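PDB 4GN1: Ras-associated and pleckstrin homology domains-containing protein 1 from Homo sapiens, which mediates localized membrane signals, is implicated in regulating lamellipodial dynamics and brings the Ena/VASP proteins EVL and VASP to the leading edge. Local coordinates for residues 115-118 with 119-123; 225-228 with 229-233; 238-241 with 242-246. One frame throughout, in Å; residues are numbered along the deposited sequence.

Contact 1 (115-118 with 119-123); sequences NKEV and LLEEC
Glu-122 N donates to Val-118 O over 2.9 Å in an almost straight bond, with an angle of 174° at the hydrogen. The same i to i+4 pattern satisfies the preceding amides: Glu-121 N is bonded to Glu-117 O, Leu-120 N to Lys-116 O and Leu-119 N to Asn-115 O. The last of these is the most bent of the four at the acceptor, its donor tilted 34° from the carbonyl plane. Glu-117 O also takes a weak second bond from Leu-120 N, at 3.2 Å.

The side chains add van der Waals contact but no hydrogen bond between the two halves. Leu-120 CG rests 3.3 Å from Lys-116 O, beside a carbonyl already engaged by the leucine's own amide. Glu-122 holds CG beside its backbone N (chi1 -70°) and runs extended, which carries its carboxylate back along the helix until Glu-122 OE2 lies 4.0 Å from Val-118 CG1. On a neighbouring strip, Glu-117 OE2 and Glu-121 OE2 stand 4.2 Å apart; two like charges this close would be expected to disfavour each other somewhat. Lys-116 NZ is satisfied outside the two segments, by Asn-97 OD1 and Lys-96 O. The arrangement is that of a regular amphipathic alpha-helix, 113-124, with Glu-117 and Glu-122 exposed and Leu-119 and Leu-120 against Pro-98.

Contact 2 (225-228 with 229-233); sequences VRTL and HQWVN
His-229 O is gripped twice from Asn-233, by the backbone N and by side-chain ND2, each at 2.9 Å. The two donors arrive from opposite faces of the carbonyl plane, and ND2 sits well above it, 44° out. One turn earlier, His-229 N donates to Val-225 O, and that same oxygen lies over one face of the imidazole, 3.2 Å from His-229 CG. Val-225 lines up alongside the ring, its CG2 3.8 Å from His-229 CE1.

Arg-226 and Gln-230 meet differently. A bend at chi2 (68°) folds the arginine back over the glutamine, bringing Gln-230 OE1 above one face of the guanidinium, 3.1 Å from Arg-226 NH1, with the two planes 78° apart. The angle is too poor for a hydrogen bond, and the contact is consistent with packing plus a favourable electrostatic approach; Arg-226 NH2 instead donates to Asn-100 O, and the side chain makes a cation-pi contact with Tyr-101. Thr-227 and Trp-231 lie alongside each other, with Thr-227 CG2 at the indole edge, in the ring plane and 3.5 Å from Trp-231 CD1, while Thr-227 OG1 bonds to Asp-224 OD1 just before the helix. Leu-228 and Val-232 lie side by side, Leu-228 CD1 3.9 Å from Val-232 CG2.

Helix 225-240 is the C-terminal helix of the PH domain. Its buried side lies against the strands: Trp-231 meets Leu-138 of strand 135-141 and Phe-153 and Leu-155 of strand 148-156, while Leu-228 and Val-232 pack on Leu-203 of strand 202-206.

Contact 3 (238-241 with 242-246); sequences AKYG and KQLYM
A glycine break between two helices joins Tyr-240, the last residue of helix 225-240, to Leu-244 in helix 242-251. Gly-241 leaves helical geometry with a positive phi of 50°, a value that favours glycine, and the chain changes direction there. Gly-241 O then accepts a hydrogen bond from Leu-244 N at 2.8 Å, tying the break to the first turn of the second helix. A water bridges the same corner: it donates to Tyr-240 O at 3.2 Å and accepts from Gln-243 N at 3.1 Å, satisfying an amide at the start of the new helix.

On the apolar side Tyr-240 and Leu-244 pass each other at a slant, with Tyr-240 CB 3.7 Å from Leu-244 CG. The leucine keeps CG beside its own backbone N (chi1 -76°), from where Leu-244 CD2 reaches obliquely to the ring, 4.2 Å from Tyr-240 CD2. Lys-239 CG covers one face of that ring, over its centre. Beyond the pair, Tyr-240 meets His-65 with ring planes nearly perpendicular, and both Tyr-240 and Leu-244 touch Glu-63. The arrangement is typical of glycine-terminated helix ends, where a positive-phi residue stops one helix and a second sets off at once, here following the C-terminal helix of a PH domain.

Along the chain the three contacts come in the order 1, 2, 3. Contact 1 lies on helix 113-124, whereas contacts 2 and 3 occupy the start and the end of helix 225-240, their centres 17 Å apart. Contact 3 also reaches into helix 242-251, and there it meets contact 1: Tyr-245 CE1 packs 4.0 Å from Leu-120 CB, although the two centres are 14 Å apart. Contacts 1 and 2 do not touch, their nearest atoms being about 9 Å apart. Helix 242-251 thus packs against helix 113-124 through Tyr-245, while Tyr-240 of the PH helix meets His-65 in the Ras-associating range, consistent with the RA and PH domains forming one compact unit.

Contact 1 (115-118 with 119-123)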
ATOM      1  N   ASN A 115      22.350  -0.932 -12.669  1.00 43.41           N
ATOM      2  CA  ASN A 115      21.266  -1.397 -13.531  1.00 43.02           C
ATOM      3  C   ASN A 115      19.873  -1.294 -12.863  1.00 40.47           C
ATOM      4  O   ASN A 115      18.858  -1.102 -13.547  1.00 39.81           O
ATOM      5  CB  ASN A 115      21.556  -2.811 -14.069  1.00 44.30           C
ATOM      6  CG  ASN A 115      22.758  -2.845 -15.005  1.00 47.17           C
ATOM      7  OD1 ASN A 115      23.129  -1.829 -15.604  1.00 48.07           O
ATOM      8  ND2 ASN A 115      23.378  -4.023 -15.138  1.00 48.57           N
ATOM      9  N   LYS A 116      19.832  -1.439 -11.540  1.00 38.56           N
ATOM     10  CA  LYS A 116      18.665  -1.018 -10.765  1.00 36.72           C
ATOM     11  C   LYS A 116      18.311   0.452 -11.081  1.00 36.71           C
ATOM     12  O   LYS A 116      17.151   0.764 -11.402  1.00 35.86           O
ATOM     13  CB  LYS A 116      18.900  -1.206  -9.266  1.00 34.54           C
ATOM     14  CG  LYS A 116      18.597  -2.594  -8.733  1.00 33.79           C
ATOM     15  CD  LYS A 116      19.337  -2.821  -7.431  1.00 33.02           C
ATOM     16  CE  LYS A 116      19.226  -4.251  -6.957  1.00 33.05           C
ATOM     17  NZ  LYS A 116      19.831  -4.364  -5.597  1.00 32.45           N
ATOM     18  N   GLU A 117      19.319   1.327 -11.019  1.00 37.78           N
ATOM     19  CA  GLU A 117      19.172   2.754 -11.315  1.00 38.26           C
ATOM     20  C   GLU A 117      18.565   2.970 -12.717  1.00 38.05           C
ATOM     21  O   GLU A 117      17.536   3.634 -12.856  1.00 36.55           O
ATOM     22  CB  GLU A 117      20.540   3.431 -11.228  1.00 41.84           C
ATOM     23  CG  GLU A 117      20.541   4.750 -10.472  1.00 44.30           C
ATOM     24  CD  GLU A 117      21.786   5.608 -10.735  1.00 48.07           C
ATOM     25  OE1 GLU A 117      22.784   5.117 -11.334  1.00 50.90           O
ATOM     26  OE2 GLU A 117      21.763   6.801 -10.339  1.00 49.46           O
ATOM     27  N   VAL A 118      19.194   2.387 -13.740  1.00 37.99           N
ATOM     28  CA  VAL A 118      18.692   2.480 -15.099  1.00 38.63           C
ATOM     29  C   VAL A 118      17.238   2.000 -15.172  1.00 37.63           C
ATOM     30  O   VAL A 118      16.379   2.657 -15.765  1.00 37.20           O
ATOM     31  CB  VAL A 118      19.581   1.698 -16.113  1.00 40.39           C
ATOM     32  CG1 VAL A 118      18.877   1.525 -17.454  1.00 41.19           C
ATOM     33  CG2 VAL A 118      20.926   2.384 -16.302  1.00 41.60           C
ATOM     34  N   LEU A 119      16.966   0.856 -14.559  1.00 37.24           N
ATOM     35  CA  LEU A 119      15.647   0.256 -14.630  1.00 37.04           C
ATOM     36  C   LEU A 119      14.534   1.143 -14.027  1.00 35.43           C
ATOM     37  O   LEU A 119      13.405   1.151 -14.528  1.00 34.95           O
ATOM     38  CB  LEU A 119      15.688  -1.114 -13.959  1.00 37.95           C
ATOM     39  CG  LEU A 119      14.430  -1.982 -13.909  1.00 38.49           C
ATOM     40  CD1 LEU A 119      14.032  -2.392 -15.331  1.00 40.52           C
ATOM     41  CD2 LEU A 119      14.671  -3.197 -13.026  1.00 38.18           C
ATOM     42  N   LEU A 120      14.847   1.886 -12.960  1.00 34.35           N
ATOM     43  CA  LEU A 120      13.845   2.759 -12.325  1.00 33.27           C
ATOM     44  C   LEU A 120      13.668   4.013 -13.159  1.00 34.64           C
ATOM     45  O   LEU A 120      12.555   4.523 -13.295  1.00 35.24           O
ATOM     46  CB  LEU A 120      14.218   3.128 -10.877  1.00 31.36           C
ATOM     47  CG  LEU A 120      14.493   1.976  -9.906  1.00 30.15           C
ATOM     48  CD1 LEU A 120      15.304   2.448  -8.719  1.00 28.89           C
ATOM     49  CD2 LEU A 120      13.199   1.301  -9.478  1.00 29.31           C
ATOM     50  N   GLU A 121      14.765   4.508 -13.719  1.00 36.39           N
ATOM     51  CA  GLU A 121      14.684   5.625 -14.651  1.00 38.01           C
ATOM     52  C   GLU A 121      13.754   5.293 -15.812  1.00 38.56           C
ATOM     53  O   GLU A 121      12.823   6.050 -16.081  1.00 39.21           O
ATOM     54  CB  GLU A 121      16.065   6.031 -15.134  1.00 40.06           C
ATOM     55  CG  GLU A 121      16.742   6.953 -14.147  1.00 40.95           C
ATOM     56  CD  GLU A 121      18.238   6.973 -14.293  1.00 43.21           C
ATOM     57  OE1 GLU A 121      18.739   6.477 -15.319  1.00 46.01           O
ATOM     58  OE2 GLU A 121      18.915   7.485 -13.376  1.00 44.13           O
ATOM     59  N   GLU A 122      13.983   4.155 -16.464  1.00 38.37           N
ATOM     60  CA  GLU A 122      13.136   3.697 -17.564  1.00 39.00           C
ATOM     61  C   GLU A 122      11.646   3.614 -17.202  1.00 37.54           C
ATOM     62  O   GLU A 122      10.794   3.962 -18.016  1.00 38.34           O
ATOM     63  CB  GLU A 122      13.617   2.336 -18.106  1.00 39.96           C
ATOM     64  CG  GLU A 122      14.948   2.364 -18.864  1.00 41.96           C
ATOM     65  CD  GLU A 122      15.367   1.004 -19.441  1.00 43.57           C
ATOM     66  OE1 GLU A 122      14.864  -0.044 -18.973  1.00 42.62           O
ATOM     67  OE2 GLU A 122      16.218   0.978 -20.368  1.00 45.61           O
ATOM     68  N   CYS A 123      11.324   3.164 -15.992  1.00 35.75           N
ATOM     69  CA  CYS A 123       9.933   2.939 -15.573  0.50 34.96           C
ATOM     70  C   CYS A 123       9.253   4.219 -15.111  1.00 33.69           C
ATOM     71  O   CYS A 123       8.090   4.473 -15.423  1.00 33.63           O
ATOM     72  CB  CYS A 123       9.877   1.878 -14.461  0.50 34.25           C
ATOM     73  SG  CYS A 123       8.483   1.948 -13.287  0.50 33.13           S
TER

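Contact 2 (225-228 with 229-233)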
ATOM      1  N   VAL A 225       3.363 -14.848  -0.249  1.00 34.94           N
ATOM      2  CA  VAL A 225       3.753 -13.490   0.177  1.00 32.98           C
ATOM      3  C   VAL A 225       4.348 -12.687  -0.986  1.00 33.25           C
ATOM      4  O   VAL A 225       4.304 -11.440  -0.999  1.00 31.74           O
ATOM      5  CB  VAL A 225       4.661 -13.520   1.435  1.00 31.99           C
ATOM      6  CG1 VAL A 225       6.108 -13.825   1.079  1.00 32.32           C
ATOM      7  CG2 VAL A 225       4.552 -12.225   2.220  1.00 29.79           C
ATOM      8  N   ARG A 226       4.870 -13.423  -1.964  1.00 34.65           N
ATOM      9  CA  ARG A 226       5.404 -12.870  -3.194  1.00 35.48           C
ATOM     10  C   ARG A 226       4.304 -12.212  -4.033  1.00 34.09           C
ATOM     11  O   ARG A 226       4.422 -11.051  -4.433  1.00 32.83           O
ATOM     12  CB  ARG A 226       6.096 -13.996  -3.982  1.00 39.99           C
ATOM     13  CG  ARG A 226       7.041 -13.551  -5.085  1.00 42.53           C
ATOM     14  CD  ARG A 226       8.294 -12.867  -4.543  1.00 44.20           C
ATOM     15  NE  ARG A 226       9.146 -12.404  -5.643  1.00 46.34           N
ATOM     16  CZ  ARG A 226       9.031 -11.220  -6.246  1.00 46.10           C
ATOM     17  NH1 ARG A 226       8.108 -10.342  -5.860  1.00 43.37           N
ATOM     18  NH2 ARG A 226       9.852 -10.913  -7.246  1.00 48.37           N
ATOM     19  N   THR A 227       3.237 -12.958  -4.298  1.00 34.60           N
ATOM     20  CA  THR A 227       2.094 -12.440  -5.071  1.00 34.47           C
ATOM     21  C   THR A 227       1.521 -11.206  -4.370  1.00 32.81           C
ATOM     22  O   THR A 227       1.230 -10.202  -5.014  1.00 32.18           O
ATOM     23  CB  THR A 227       0.974 -13.499  -5.245  1.00 35.50           C
ATOM     24  OG1 THR A 227       1.551 -14.755  -5.613  1.00 37.22           O
ATOM     25  CG2 THR A 227      -0.025 -13.076  -6.324  1.00 35.09           C
ATOM     26  N   LEU A 228       1.378 -11.290  -3.054  1.00 31.86           N
ATOM     27  CA  LEU A 228       0.968 -10.149  -2.261  1.00 31.51           C
ATOM     28  C   LEU A 228       1.860  -8.929  -2.517  1.00 31.11           C
ATOM     29  O   LEU A 228       1.350  -7.837  -2.780  1.00 29.98           O
ATOM     30  CB  LEU A 228       0.907 -10.500  -0.770  1.00 31.18           C
ATOM     31  CG  LEU A 228       0.541  -9.393   0.221  1.00 30.57           C
ATOM     32  CD1 LEU A 228      -0.849  -8.815  -0.052  1.00 30.65           C
ATOM     33  CD2 LEU A 228       0.657  -9.883   1.664  1.00 29.78           C
ATOM     34  N   HIS A 229       3.181  -9.124  -2.497  1.00 32.11           N
ATOM     35  CA  HIS A 229       4.119  -8.016  -2.688  1.00 30.73           C
ATOM     36  C   HIS A 229       4.087  -7.431  -4.068  1.00 30.78           C
ATOM     37  O   HIS A 229       4.076  -6.193  -4.235  1.00 30.61           O
ATOM     38  CB  HIS A 229       5.534  -8.395  -2.260  1.00 31.89           C
ATOM     39  CG  HIS A 229       5.697  -8.529  -0.753  1.00 32.24           C
ATOM     40  ND1 HIS A 229       6.693  -9.246  -0.185  1.00 34.05           N
ATOM     41  CD2 HIS A 229       4.919  -8.040   0.298  1.00 31.34           C
ATOM     42  CE1 HIS A 229       6.568  -9.203   1.153  1.00 33.02           C
ATOM     43  NE2 HIS A 229       5.482  -8.462   1.446  1.00 32.25           N
ATOM     44  N   GLN A 230       4.035  -8.289  -5.074  1.00 31.36           N
ATOM     45  CA  GLN A 230       3.956  -7.810  -6.446  1.00 31.19           C
ATOM     46  C   GLN A 230       2.692  -6.970  -6.667  1.00 29.65           C
ATOM     47  O   GLN A 230       2.754  -5.859  -7.210  1.00 28.37           O
ATOM     48  CB  GLN A 230       4.054  -8.986  -7.419  1.00 33.79           C
ATOM     49  CG  GLN A 230       5.473  -9.541  -7.538  1.00 35.92           C
ATOM     50  CD  GLN A 230       5.596 -10.795  -8.414  1.00 39.39           C
ATOM     51  OE1 GLN A 230       6.471 -11.625  -8.186  1.00 42.93           O
ATOM     52  NE2 GLN A 230       4.736 -10.929  -9.419  1.00 39.76           N
ATOM     53  N   TRP A 231       1.553  -7.477  -6.201  1.00 28.58           N
ATOM     54  CA  TRP A 231       0.277  -6.780  -6.394  1.00 27.93           C
ATOM     55  C   TRP A 231       0.170  -5.435  -5.719  1.00 26.36           C
ATOM     56  O   TRP A 231      -0.252  -4.444  -6.350  1.00 26.97           O
ATOM     57  CB  TRP A 231      -0.904  -7.672  -6.029  1.00 28.39           C
ATOM     58  CG  TRP A 231      -1.339  -8.550  -7.180  1.00 29.81           C
ATOM     59  CD1 TRP A 231      -1.068  -9.894  -7.371  1.00 30.71           C
ATOM     60  CD2 TRP A 231      -2.122  -8.153  -8.345  1.00 30.46           C
ATOM     61  NE1 TRP A 231      -1.630 -10.342  -8.525  1.00 32.29           N
ATOM     62  CE2 TRP A 231      -2.266  -9.352  -9.164  1.00 32.13           C
ATOM     63  CE3 TRP A 231      -2.705  -6.968  -8.772  1.00 30.11           C
ATOM     64  CZ2 TRP A 231      -2.957  -9.345 -10.363  1.00 33.42           C
ATOM     65  CZ3 TRP A 231      -3.408  -6.976  -9.986  1.00 31.43           C
ATOM     66  CH2 TRP A 231      -3.532  -8.141 -10.757  1.00 33.13           C
ATOM     67  N   VAL A 232       0.530  -5.390  -4.439  1.00 25.22           N
ATOM     68  CA  VAL A 232       0.603  -4.147  -3.672  1.00 23.93           C
ATOM     69  C   VAL A 232       1.582  -3.159  -4.316  1.00 24.07           C
ATOM     70  O   VAL A 232       1.232  -1.999  -4.520  1.00 23.48           O
ATOM     71  CB  VAL A 232       0.975  -4.405  -2.196  1.00 23.16           C
ATOM     72  CG1 VAL A 232       1.149  -3.094  -1.435  1.00 22.09           C
ATOM     73  CG2 VAL A 232      -0.078  -5.252  -1.515  1.00 23.42           C
ATOM     74  N   ASN A 233       2.787  -3.595  -4.671  1.00 25.07           N
ATOM     75  CA  ASN A 233       3.695  -2.646  -5.304  1.00 26.03           C
ATOM     76  C   ASN A 233       3.168  -2.139  -6.641  1.00 26.98           C
ATOM     77  O   ASN A 233       3.177  -0.908  -6.918  1.00 26.89           O
ATOM     78  CB  ASN A 233       5.119  -3.189  -5.385  1.00 26.54           C
ATOM     79  CG  ASN A 233       5.819  -3.128  -4.029  1.00 27.28           C
ATOM     80  OD1 ASN A 233       6.083  -2.044  -3.514  1.00 27.71           O
ATOM     81  ND2 ASN A 233       6.093  -4.288  -3.432  1.00 27.64           N
TER

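Contact 3 (238-241 with 242-246)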
ATOM      1  N   ALA A 238       0.870   2.279 -10.100  1.00 27.53           N
ATOM      2  CA  ALA A 238      -0.263   2.737 -10.902  1.00 28.00           C
ATOM      3  C   ALA A 238      -1.098   3.827 -10.213  1.00 27.08           C
ATOM      4  O   ALA A 238      -1.742   4.628 -10.892  1.00 27.33           O
ATOM      5  CB  ALA A 238      -1.146   1.548 -11.235  1.00 28.96           C
ATOM      6  N   LYS A 239      -1.102   3.846  -8.871  1.00 25.30           N
ATOM      7  CA  LYS A 239      -1.766   4.934  -8.140  1.00 23.80           C
ATOM      8  C   LYS A 239      -0.921   6.206  -8.047  1.00 23.11           C
ATOM      9  O   LYS A 239      -1.401   7.303  -8.376  1.00 23.68           O
ATOM     10  CB  LYS A 239      -2.187   4.519  -6.729  1.00 22.41           C
ATOM     11  CG  LYS A 239      -2.916   5.646  -6.003  1.00 21.40           C
ATOM     12  CD  LYS A 239      -3.647   5.168  -4.780  1.00 20.44           C
ATOM     13  CE  LYS A 239      -4.208   6.340  -4.006  1.00 19.92           C
ATOM     14  NZ  LYS A 239      -5.471   6.894  -4.561  1.00 19.52           N
ATOM     15  N   TYR A 240       0.312   6.046  -7.567  1.00 21.53           N
ATOM     16  CA  TYR A 240       1.159   7.162  -7.206  1.00 19.95           C
ATOM     17  C   TYR A 240       2.168   7.565  -8.262  1.00 21.01           C
ATOM     18  O   TYR A 240       2.650   8.694  -8.245  1.00 20.73           O
ATOM     19  CB  TYR A 240       1.862   6.869  -5.893  1.00 17.84           C
ATOM     20  CG  TYR A 240       0.901   6.723  -4.724  1.00 16.45           C
ATOM     21  CD1 TYR A 240       0.214   7.833  -4.207  1.00 15.97           C
ATOM     22  CD2 TYR A 240       0.684   5.474  -4.132  1.00 15.80           C
ATOM     23  CE1 TYR A 240      -0.667   7.700  -3.142  1.00 15.17           C
ATOM     24  CE2 TYR A 240      -0.199   5.317  -3.090  1.00 15.34           C
ATOM     25  CZ  TYR A 240      -0.869   6.434  -2.595  1.00 15.28           C
ATOM     26  OH  TYR A 240      -1.728   6.281  -1.561  1.00 14.73           O
ATOM     27  N   GLY A 241       2.517   6.639  -9.154  1.00 22.43           N
ATOM     28  CA  GLY A 241       3.504   6.900 -10.219  1.00 23.89           C
ATOM     29  C   GLY A 241       4.814   7.521  -9.782  1.00 23.88           C
ATOM     30  O   GLY A 241       5.297   7.236  -8.708  1.00 23.38           O
ATOM     31  N   LYS A 242       5.380   8.389 -10.620  1.00 26.15           N
ATOM     32  CA  LYS A 242       6.745   8.947 -10.445  1.00 26.99           C
ATOM     33  C   LYS A 242       6.979   9.508  -9.048  1.00 26.06           C
ATOM     34  O   LYS A 242       8.105   9.497  -8.531  1.00 26.09           O
ATOM     35  CB  LYS A 242       7.022  10.021 -11.524  1.00 29.22           C
ATOM     36  CG  LYS A 242       8.219  10.937 -11.255  1.00 29.84           C
ATOM     37  CD  LYS A 242       8.709  11.642 -12.512  1.00 32.11           C
ATOM     38  CE  LYS A 242       9.931  12.506 -12.209  1.00 33.10           C
ATOM     39  NZ  LYS A 242      10.249  13.495 -13.289  1.00 34.28           N
ATOM     40  N   GLN A 243       5.899   9.992  -8.443  1.00 25.46           N
ATOM     41  CA  GLN A 243       5.924  10.498  -7.082  1.00 24.66           C
ATOM     42  C   GLN A 243       6.511   9.486  -6.073  1.00 24.55           C
ATOM     43  O   GLN A 243       7.219   9.894  -5.141  1.00 23.84           O
ATOM     44  CB  GLN A 243       4.513  10.942  -6.686  1.00 24.69           C
ATOM     45  CG  GLN A 243       4.373  11.476  -5.264  1.00 25.07           C
ATOM     46  CD  GLN A 243       5.113  12.781  -5.043  1.00 24.74           C
ATOM     47  OE1 GLN A 243       6.206  12.787  -4.505  1.00 26.00           O
ATOM     48  NE2 GLN A 243       4.525  13.876  -5.462  1.00 24.29           N
ATOM     49  N   LEU A 244       6.235   8.181  -6.253  1.00 24.86           N
ATOM     50  CA  LEU A 244       6.892   7.143  -5.431  1.00 24.94           C
ATOM     51  C   LEU A 244       8.395   7.264  -5.523  1.00 25.84           C
ATOM     52  O   LEU A 244       9.074   7.312  -4.486  1.00 26.11           O
ATOM     53  CB  LEU A 244       6.494   5.716  -5.809  1.00 25.07           C
ATOM     54  CG  LEU A 244       5.130   5.165  -5.397  1.00 25.13           C
ATOM     55  CD1 LEU A 244       5.012   3.689  -5.784  1.00 25.73           C
ATOM     56  CD2 LEU A 244       4.849   5.380  -3.907  1.00 23.72           C
ATOM     57  N   TYR A 245       8.896   7.355  -6.760  1.00 27.33           N
ATOM     58  CA  TYR A 245      10.328   7.513  -7.030  1.00 28.87           C
ATOM     59  C   TYR A 245      10.922   8.737  -6.387  1.00 28.09           C
ATOM     60  O   TYR A 245      12.000   8.673  -5.805  1.00 27.82           O
ATOM     61  CB  TYR A 245      10.622   7.539  -8.536  1.00 32.46           C
ATOM     62  CG  TYR A 245      12.109   7.475  -8.912  1.00 35.58           C
ATOM     63  CD1 TYR A 245      12.969   6.524  -8.337  1.00 35.92           C
ATOM     64  CD2 TYR A 245      12.647   8.342  -9.874  1.00 38.52           C
ATOM     65  CE1 TYR A 245      14.316   6.453  -8.692  1.00 38.35           C
ATOM     66  CE2 TYR A 245      13.988   8.268 -10.246  1.00 40.88           C
ATOM     67  CZ  TYR A 245      14.818   7.324  -9.654  1.00 41.22           C
ATOM     68  OH  TYR A 245      16.155   7.264 -10.014  1.00 45.08           O
ATOM     69  N   MET A 246      10.221   9.857  -6.493  1.00 28.15           N
ATOM     70  CA  MET A 246      10.646  11.067  -5.814  1.00 29.04           C
ATOM     71  C   MET A 246      10.686  10.891  -4.294  1.00 28.30           C
ATOM     72  O   MET A 246      11.575  11.455  -3.630  1.00 29.45           O
ATOM     73  CB  MET A 246       9.746  12.229  -6.197  1.00 30.12           C
ATOM     74  CG  MET A 246       9.707  12.481  -7.704  1.00 32.78           C
ATOM     75  SD  MET A 246       8.623  13.863  -8.105  1.00 34.98           S
ATOM     76  CE  MET A 246       9.387  15.195  -7.155  1.00 34.26           C
TER
HETATM   77  O   HOH W   1       3.533  11.357  -9.869  1.00 29.81           O